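Local coordinates for protein exotoxin 3 (Staphylococcus aureus, PDB 2Z8L) that binds the sialylated glycan sialyl Lewis X through its beta-grasp domain and belongs to the staphylococcal superantigen-like toxins, at residues K167-V170 with G176-T179; K147-L152 with F180-K185. One frame throughout, in Å; residues are numbered along the deposited sequence.

Overall arrangement
Both contacts belong to the beta-grasp domain and share strand 177-181, the outermost strand on its side of a five-stranded sheet. Contact 1 is the hairpin pairing of that strand with 167-172; contact 2 joins the end of the strand and the turn after it to helix 141-155. Their centres lie about 11 Å apart, and they meet where I168 O faces F180 N at 2.8 Å, a probable hydrogen bond. The glycan spans the two: the sialic acid lies along 177-179 of contact 1, while in contact 2 E181 binds galactose and fucose, and K184 binds fucose. The strand and the turn after it thus present one continuous line of sugar-binding groups.

Contact 1: K167-V170 with G176-T179; sequences KIKV and GYYT. With SIA (N-acetyl-alpha-neuraminic acid), chain B.
V170 and Y178 form the hydrogen-bonded pair at the heart of this antiparallel hairpin, V170 N giving to Y178 O at 2.8 Å and Y178 N to V170 O at 2.9 Å. Their side chains lie on the same face of the sheet, where V170 also packs on F180 and Y178 reaches L141 of helix 141-155. T179, paired with K169 without backbone bonds between them, turns its side chain to the other face. Its two branches divide the work: CG2, anti to the backbone N, lies 3.8 Å from K167 CD, whereas OG1, beside that N (chi1 -58°), is directed to the sialic acid. There the residue grips the carboxylate twice, T179 OG1 donating to O1B at 2.7 Å and T179 N to O1A at 2.9 Å. One strand position thereby serves both oxygens of the acid.

The extended K169 chain rises from the sheet and crosses Y177 at a slant, CE against CB and CG, with NZ over one ring face, 4.6 Å from the centroid and 15° off the normal, a cation-pi contact. Over the opposite face, toward the rim, lies O4 of the sialic acid. Y177 also contributes its backbone, accepting N5 of the sugar's acetamido group on its O at 2.8 Å. The Y178 ring meets the glycan differently, with O8 near its plane at the edge by CD1 and the acetyl methyl C11 close to CZ and OH.

R190 and D193 add further hydrogen bonds to the sialic acid. The chemistry implies recognition by an edge strand: one side of its backbone is spent on the hairpin, while T179 N and OG1 read the carboxylate, the charged group that neutral sugars lack, and Y177 O reads the acetamido N-H.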
loop_
_atom_site.group_PDB
_atom_site.type_symbol
_atom_site.label_atom_id
_atom_site.label_comp_id
_atom_site.label_asym_id
_atom_site.label_seq_id
_atom_site.Cartn_x
_atom_site.Cartn_y
_atom_site.Cartn_z
ATOM N N LYS A 167 11.698 -3.618 10.470
ATOM C CA LYS A 167 10.705 -2.589 10.080
ATOM C C LYS A 167 11.128 -1.871 8.798
ATOM O O LYS A 167 12.299 -1.859 8.439
ATOM C CB LYS A 167 10.514 -1.486 11.132
ATOM C CG LYS A 167 10.174 -1.883 12.549
ATOM C CD LYS A 167 10.515 -0.781 13.536
ATOM C CE LYS A 167 10.175 -1.125 15.042
ATOM N NZ LYS A 167 10.305 -2.579 15.365
ATOM N N ILE A 168 10.133 -1.276 8.145
ATOM C CA ILE A 168 10.326 -0.283 7.086
ATOM C C ILE A 168 9.910 1.073 7.672
ATOM O O ILE A 168 8.945 1.129 8.442
ATOM C CB ILE A 168 9.471 -0.615 5.855
ATOM C CG1 ILE A 168 9.931 -1.882 5.173
ATOM C CG2 ILE A 168 9.532 0.554 4.852
ATOM C CD1 ILE A 168 8.869 -2.349 4.183
ATOM N N LYS A 169 10.672 2.111 7.383
ATOM C CA LYS A 169 10.351 3.484 7.802
ATOM C C LYS A 169 10.369 4.338 6.544
ATOM O O LYS A 169 11.335 4.337 5.798
ATOM C CB LYS A 169 11.332 3.972 8.817
ATOM C CG LYS A 169 11.086 5.310 9.396
ATOM C CD LYS A 169 12.035 5.582 10.514
ATOM C CE LYS A 169 12.302 7.058 10.684
ATOM N NZ LYS A 169 13.151 7.361 11.864
ATOM N N VAL A 170 9.275 5.044 6.299
ATOM C CA VAL A 170 9.174 6.034 5.209
ATOM C C VAL A 170 9.287 7.418 5.826
ATOM O O VAL A 170 8.533 7.743 6.744
ATOM C CB VAL A 170 7.814 5.911 4.500
ATOM C CG1 VAL A 170 7.634 7.022 3.482
ATOM C CG2 VAL A 170 7.634 4.475 3.867
ATOM N N GLY A 176 8.446 14.048 9.265
ATOM C CA GLY A 176 7.430 13.089 9.682
ATOM C C GLY A 176 7.803 11.729 9.105
ATOM O O GLY A 176 8.541 11.626 8.103
ATOM N N TYR A 177 7.332 10.682 9.749
ATOM C CA TYR A 177 7.621 9.313 9.253
ATOM C C TYR A 177 6.503 8.354 9.500
ATOM O O TYR A 177 5.604 8.574 10.323
ATOM C CB TYR A 177 8.899 8.741 9.875
ATOM C CG TYR A 177 8.859 8.631 11.391
ATOM C CD1 TYR A 177 8.356 7.502 11.997
ATOM C CD2 TYR A 177 9.361 9.645 12.207
ATOM C CE1 TYR A 177 8.317 7.372 13.371
ATOM C CE2 TYR A 177 9.336 9.513 13.615
ATOM C CZ TYR A 177 8.801 8.370 14.173
ATOM O OH TYR A 177 8.746 8.192 15.549
ATOM N N TYR A 178 6.557 7.254 8.749
ATOM C CA TYR A 178 5.579 6.178 8.867
ATOM C C TYR A 178 6.339 4.850 8.997
ATOM O O TYR A 178 7.274 4.614 8.244
ATOM C CB TYR A 178 4.700 6.169 7.646
ATOM C CG TYR A 178 4.018 7.522 7.446
ATOM C CD1 TYR A 178 2.813 7.790 8.015
ATOM C CD2 TYR A 178 4.616 8.490 6.686
ATOM C CE1 TYR A 178 2.184 8.996 7.820
ATOM C CE2 TYR A 178 4.024 9.731 6.500
ATOM C CZ TYR A 178 2.800 9.969 7.084
ATOM O OH TYR A 178 2.178 11.183 6.874
ATOM N N THR A 179 5.895 3.983 9.898
ATOM C CA THR A 179 6.607 2.763 10.222
ATOM C C THR A 179 5.710 1.569 9.899
ATOM O O THR A 179 4.518 1.564 10.283
ATOM C CB THR A 179 6.928 2.656 11.725
ATOM O OG1 THR A 179 7.694 3.783 12.091
ATOM C CG2 THR A 179 7.781 1.420 11.998
HETATM C C1 SIA B . 4.578 5.525 12.892
HETATM C C2 SIA B . 3.620 6.256 13.839
HETATM C C3 SIA B . 4.270 7.485 14.476
HETATM C C4 SIA B . 4.465 8.601 13.455
HETATM C C5 SIA B . 3.157 8.951 12.723
HETATM C C6 SIA B . 2.591 7.651 12.137
HETATM C C7 SIA B . 1.255 7.769 11.412
HETATM C C8 SIA B . 0.683 6.382 11.080
HETATM C C9 SIA B . -0.475 6.380 10.112
HETATM C C10 SIA B . 2.862 11.044 11.459
HETATM C C11 SIA B . 3.322 11.863 10.282
HETATM N N5 SIA B . 3.482 9.888 11.642
HETATM O O1A SIA B . 4.035 4.996 11.897
HETATM O O1B SIA B . 5.808 5.423 13.133
HETATM O O4 SIA B . 5.062 9.771 14.105
HETATM O O6 SIA B . 2.420 6.723 13.216
HETATM O O7 SIA B . 0.298 8.405 12.260
HETATM O O8 SIA B . 1.789 5.615 10.567
HETATM O O9 SIA B . -1.041 5.079 9.906
HETATM O O10 SIA B . 1.946 11.375 12.209
#

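Contact 2: K147-L152 with F180-K185; sequences KLRQYL and FELNKK. With FUC (alpha-L-fucopyranose), chain C; GAL (beta-D-galactopyranose), chain D.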
loop_
_atom_site.group_PDB
_atom_site.type_symbol
_atom_site.label_atom_id
_atom_site.label_comp_id
_atom_site.label_asym_id
_atom_site.label_seq_id
_atom_site.Cartn_x
_atom_site.Cartn_y
_atom_site.Cartn_z
ATOM N N LYS A 147 4.102 -2.981 -1.955
ATOM C CA LYS A 147 5.143 -3.010 -2.950
ATOM C C LYS A 147 6.568 -3.119 -2.352
ATOM O O LYS A 147 7.451 -3.794 -2.948
ATOM C CB LYS A 147 5.002 -1.808 -3.821
ATOM C CG LYS A 147 3.774 -1.940 -4.674
ATOM C CD LYS A 147 3.742 -0.908 -5.718
ATOM C CE LYS A 147 2.779 -1.341 -6.879
ATOM N NZ LYS A 147 2.370 -0.161 -7.737
ATOM N N LEU A 148 6.847 -2.419 -1.261
ATOM C CA LEU A 148 8.183 -2.499 -0.666
ATOM C C LEU A 148 8.428 -3.869 -0.071
ATOM O O LEU A 148 9.486 -4.432 -0.270
ATOM C CB LEU A 148 8.341 -1.427 0.384
ATOM C CG LEU A 148 8.373 0.058 -0.051
ATOM C CD1 LEU A 148 8.293 1.003 1.140
ATOM C CD2 LEU A 148 9.600 0.385 -0.944
ATOM N N ARG A 149 7.453 -4.452 0.634
ATOM C CA ARG A 149 7.627 -5.862 1.099
ATOM C C ARG A 149 7.803 -6.841 -0.045
ATOM O O ARG A 149 8.674 -7.713 0.037
ATOM C CB ARG A 149 6.498 -6.353 2.011
ATOM C CG ARG A 149 6.329 -5.500 3.288
ATOM C CD ARG A 149 5.563 -6.249 4.316
ATOM N NE ARG A 149 4.894 -5.362 5.220
ATOM C CZ ARG A 149 4.453 -5.683 6.422
ATOM N NH1 ARG A 149 4.647 -6.898 6.900
ATOM N NH2 ARG A 149 3.803 -4.759 7.109
ATOM N N GLN A 150 6.984 -6.725 -1.100
ATOM C CA GLN A 150 7.127 -7.628 -2.215
ATOM C C GLN A 150 8.543 -7.548 -2.835
ATOM O O GLN A 150 9.119 -8.553 -3.147
ATOM C CB GLN A 150 6.036 -7.353 -3.247
ATOM C CG GLN A 150 5.968 -8.418 -4.322
ATOM C CD GLN A 150 4.641 -8.457 -5.035
ATOM O OE1 GLN A 150 4.483 -7.801 -6.082
ATOM N NE2 GLN A 150 3.675 -9.235 -4.495
ATOM N N TYR A 151 9.078 -6.335 -2.950
ATOM C CA TYR A 151 10.435 -6.125 -3.480
ATOM C C TYR A 151 11.465 -6.802 -2.554
ATOM O O TYR A 151 12.403 -7.449 -3.001
ATOM C CB TYR A 151 10.737 -4.665 -3.580
ATOM C CG TYR A 151 12.119 -4.343 -4.025
ATOM C CD1 TYR A 151 12.437 -4.367 -5.369
ATOM C CD2 TYR A 151 13.093 -4.005 -3.117
ATOM C CE1 TYR A 151 13.737 -4.107 -5.790
ATOM C CE2 TYR A 151 14.393 -3.733 -3.515
ATOM C CZ TYR A 151 14.704 -3.780 -4.856
ATOM O OH TYR A 151 15.991 -3.508 -5.240
ATOM N N LEU A 152 11.279 -6.655 -1.243
ATOM C CA LEU A 152 12.213 -7.254 -0.287
ATOM C C LEU A 152 12.142 -8.780 -0.231
ATOM O O LEU A 152 13.147 -9.470 0.026
ATOM C CB LEU A 152 12.017 -6.636 1.113
ATOM C CG LEU A 152 12.304 -5.146 1.261
ATOM C CD1 LEU A 152 11.835 -4.704 2.638
ATOM C CD2 LEU A 152 13.793 -4.856 1.010
ATOM N N PHE A 180 6.316 0.579 9.248
ATOM C CA PHE A 180 5.671 -0.730 8.903
ATOM C C PHE A 180 6.395 -1.809 9.622
ATOM O O PHE A 180 7.555 -2.087 9.309
ATOM C CB PHE A 180 5.628 -1.067 7.384
ATOM C CG PHE A 180 5.078 0.055 6.520
ATOM C CD1 PHE A 180 3.975 0.728 6.907
ATOM C CD2 PHE A 180 5.656 0.333 5.280
ATOM C CE1 PHE A 180 3.451 1.771 6.105
ATOM C CE2 PHE A 180 5.156 1.331 4.477
ATOM C CZ PHE A 180 4.027 2.046 4.912
ATOM N N GLU A 181 5.790 -2.391 10.659
ATOM C CA GLU A 181 6.430 -3.493 11.379
ATOM C C GLU A 181 6.317 -4.753 10.534
ATOM O O GLU A 181 5.196 -5.207 10.195
ATOM C CB GLU A 181 5.738 -3.737 12.707
ATOM C CG GLU A 181 5.733 -2.596 13.684
ATOM C CD GLU A 181 4.899 -2.995 14.940
ATOM O OE1 GLU A 181 5.445 -3.763 15.746
ATOM O OE2 GLU A 181 3.704 -2.620 15.084
ATOM N N LEU A 182 7.445 -5.391 10.229
ATOM C CA LEU A 182 7.424 -6.535 9.275
ATOM C C LEU A 182 6.987 -7.874 9.855
ATOM O O LEU A 182 6.764 -8.814 9.084
ATOM C CB LEU A 182 8.774 -6.676 8.589
ATOM C CG LEU A 182 9.191 -5.439 7.816
ATOM C CD1 LEU A 182 10.544 -5.587 7.232
ATOM C CD2 LEU A 182 8.177 -5.089 6.706
ATOM N N ASN A 183 6.813 -7.960 11.179
ATOM C CA ASN A 183 6.386 -9.225 11.774
ATOM C C ASN A 183 4.892 -9.477 11.688
ATOM O O ASN A 183 4.392 -10.531 12.184
ATOM C CB ASN A 183 6.879 -9.369 13.206
ATOM C CG ASN A 183 6.269 -8.384 14.178
ATOM O OD1 ASN A 183 5.447 -7.542 13.857
ATOM N ND2 ASN A 183 6.696 -8.514 15.423
ATOM N N LYS A 184 4.157 -8.541 11.099
ATOM C CA LYS A 184 2.721 -8.740 10.869
ATOM C C LYS A 184 2.241 -7.959 9.683
ATOM O O LYS A 184 2.924 -7.059 9.206
ATOM C CB LYS A 184 1.954 -8.377 12.114
ATOM C CG LYS A 184 2.085 -6.946 12.563
ATOM C CD LYS A 184 1.355 -6.752 13.874
ATOM C CE LYS A 184 1.265 -5.278 14.240
ATOM N NZ LYS A 184 0.634 -5.199 15.626
ATOM N N LYS A 185 1.043 -8.276 9.197
ATOM C CA LYS A 185 0.436 -7.525 8.132
ATOM C C LYS A 185 0.210 -6.051 8.582
ATOM O O LYS A 185 0.046 -5.771 9.795
ATOM C CB LYS A 185 -0.888 -8.219 7.770
ATOM C CG LYS A 185 -1.455 -7.828 6.492
ATOM C CD LYS A 185 -2.783 -8.557 6.221
ATOM C CE LYS A 185 -2.673 -10.012 6.117
ATOM N NZ LYS A 185 -4.072 -10.521 5.653
HETATM C C1 FUC C . -1.001 -0.580 17.601
HETATM C C2 FUC C . -0.235 -1.900 17.434
HETATM C C3 FUC C . 1.208 -1.648 17.035
HETATM C C4 FUC C . 1.844 -0.642 17.984
HETATM C C5 FUC C . 0.970 0.612 18.101
HETATM C C6 FUC C . 1.518 1.687 19.023
HETATM O O2 FUC C . -0.849 -2.748 16.482
HETATM O O3 FUC C . 1.911 -2.893 16.999
HETATM O O4 FUC C . 1.901 -1.281 19.234
HETATM O O5 FUC C . -0.335 0.266 18.510
HETATM C C1 GAL D . 0.563 2.798 14.933
HETATM C C2 GAL D . 1.325 3.988 15.490
HETATM C C3 GAL D . 2.511 4.224 14.559
HETATM C C4 GAL D . 3.366 2.955 14.479
HETATM C C5 GAL D . 2.529 1.750 14.035
HETATM C C6 GAL D . 3.320 0.461 13.998
HETATM O O2 GAL D . 0.439 5.107 15.459
HETATM O O3 GAL D . 3.289 5.370 14.933
HETATM O O4 GAL D . 3.901 2.705 15.757
HETATM O O5 GAL D . 1.387 1.625 14.908
HETATM O O6 GAL D . 2.541 -0.679 13.673
HETATM O O HOH W 1 2.640 -4.112 10.089
#
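R149 reaches from helix 141-155 into the turn that follows strand 177-181, with L182 CD2 over one face of its guanidinium and the backbone of K184 beside it. L182 CD2 sits 3.5 Å from the plane of the flat group, displaced toward the rim, and comes within 3.6 Å of R149 NE; the leucine and arginine chains run alongside one another but head opposite ways. At the edge, nearly in the guanidinium plane, K184 O accepts a hydrogen bond from R149 NH1 at 2.9 Å and a weak one from NH2. The NH1 bond is somewhat bent, with 151° at the hydrogen, and NH1 stands 46° out of the carbonyl plane. A water, also in the guanidinium plane, links R149 NH2 to E181 O. D145 forms a salt bridge with NE and Y159 OH accepts a hydrogen bond from NH1, so the buried group is held from several sides.

E181 and K184, the first and last residues of the type I turn, leave the backbone away from the helix, and their ends reach the glycan. E181 OE2 accepts both fucose O3 at 2.6 Å and galactose O6 at 2.7 Å. K184, with CG between the backbone N and the carbonyl carbon (chi1 62°) and the rest of its chain extended, brings NZ to 3.0 Å from fucose O2 and O3 alike.

Fucose O3 can thus give its proton to the carboxylate while accepting from the ammonium, a cooperative arrangement. Behind it, R149 acts as second shell: by fixing the K184 carbonyl, it is likely to steady the turn that carries both sugar-binding side chains.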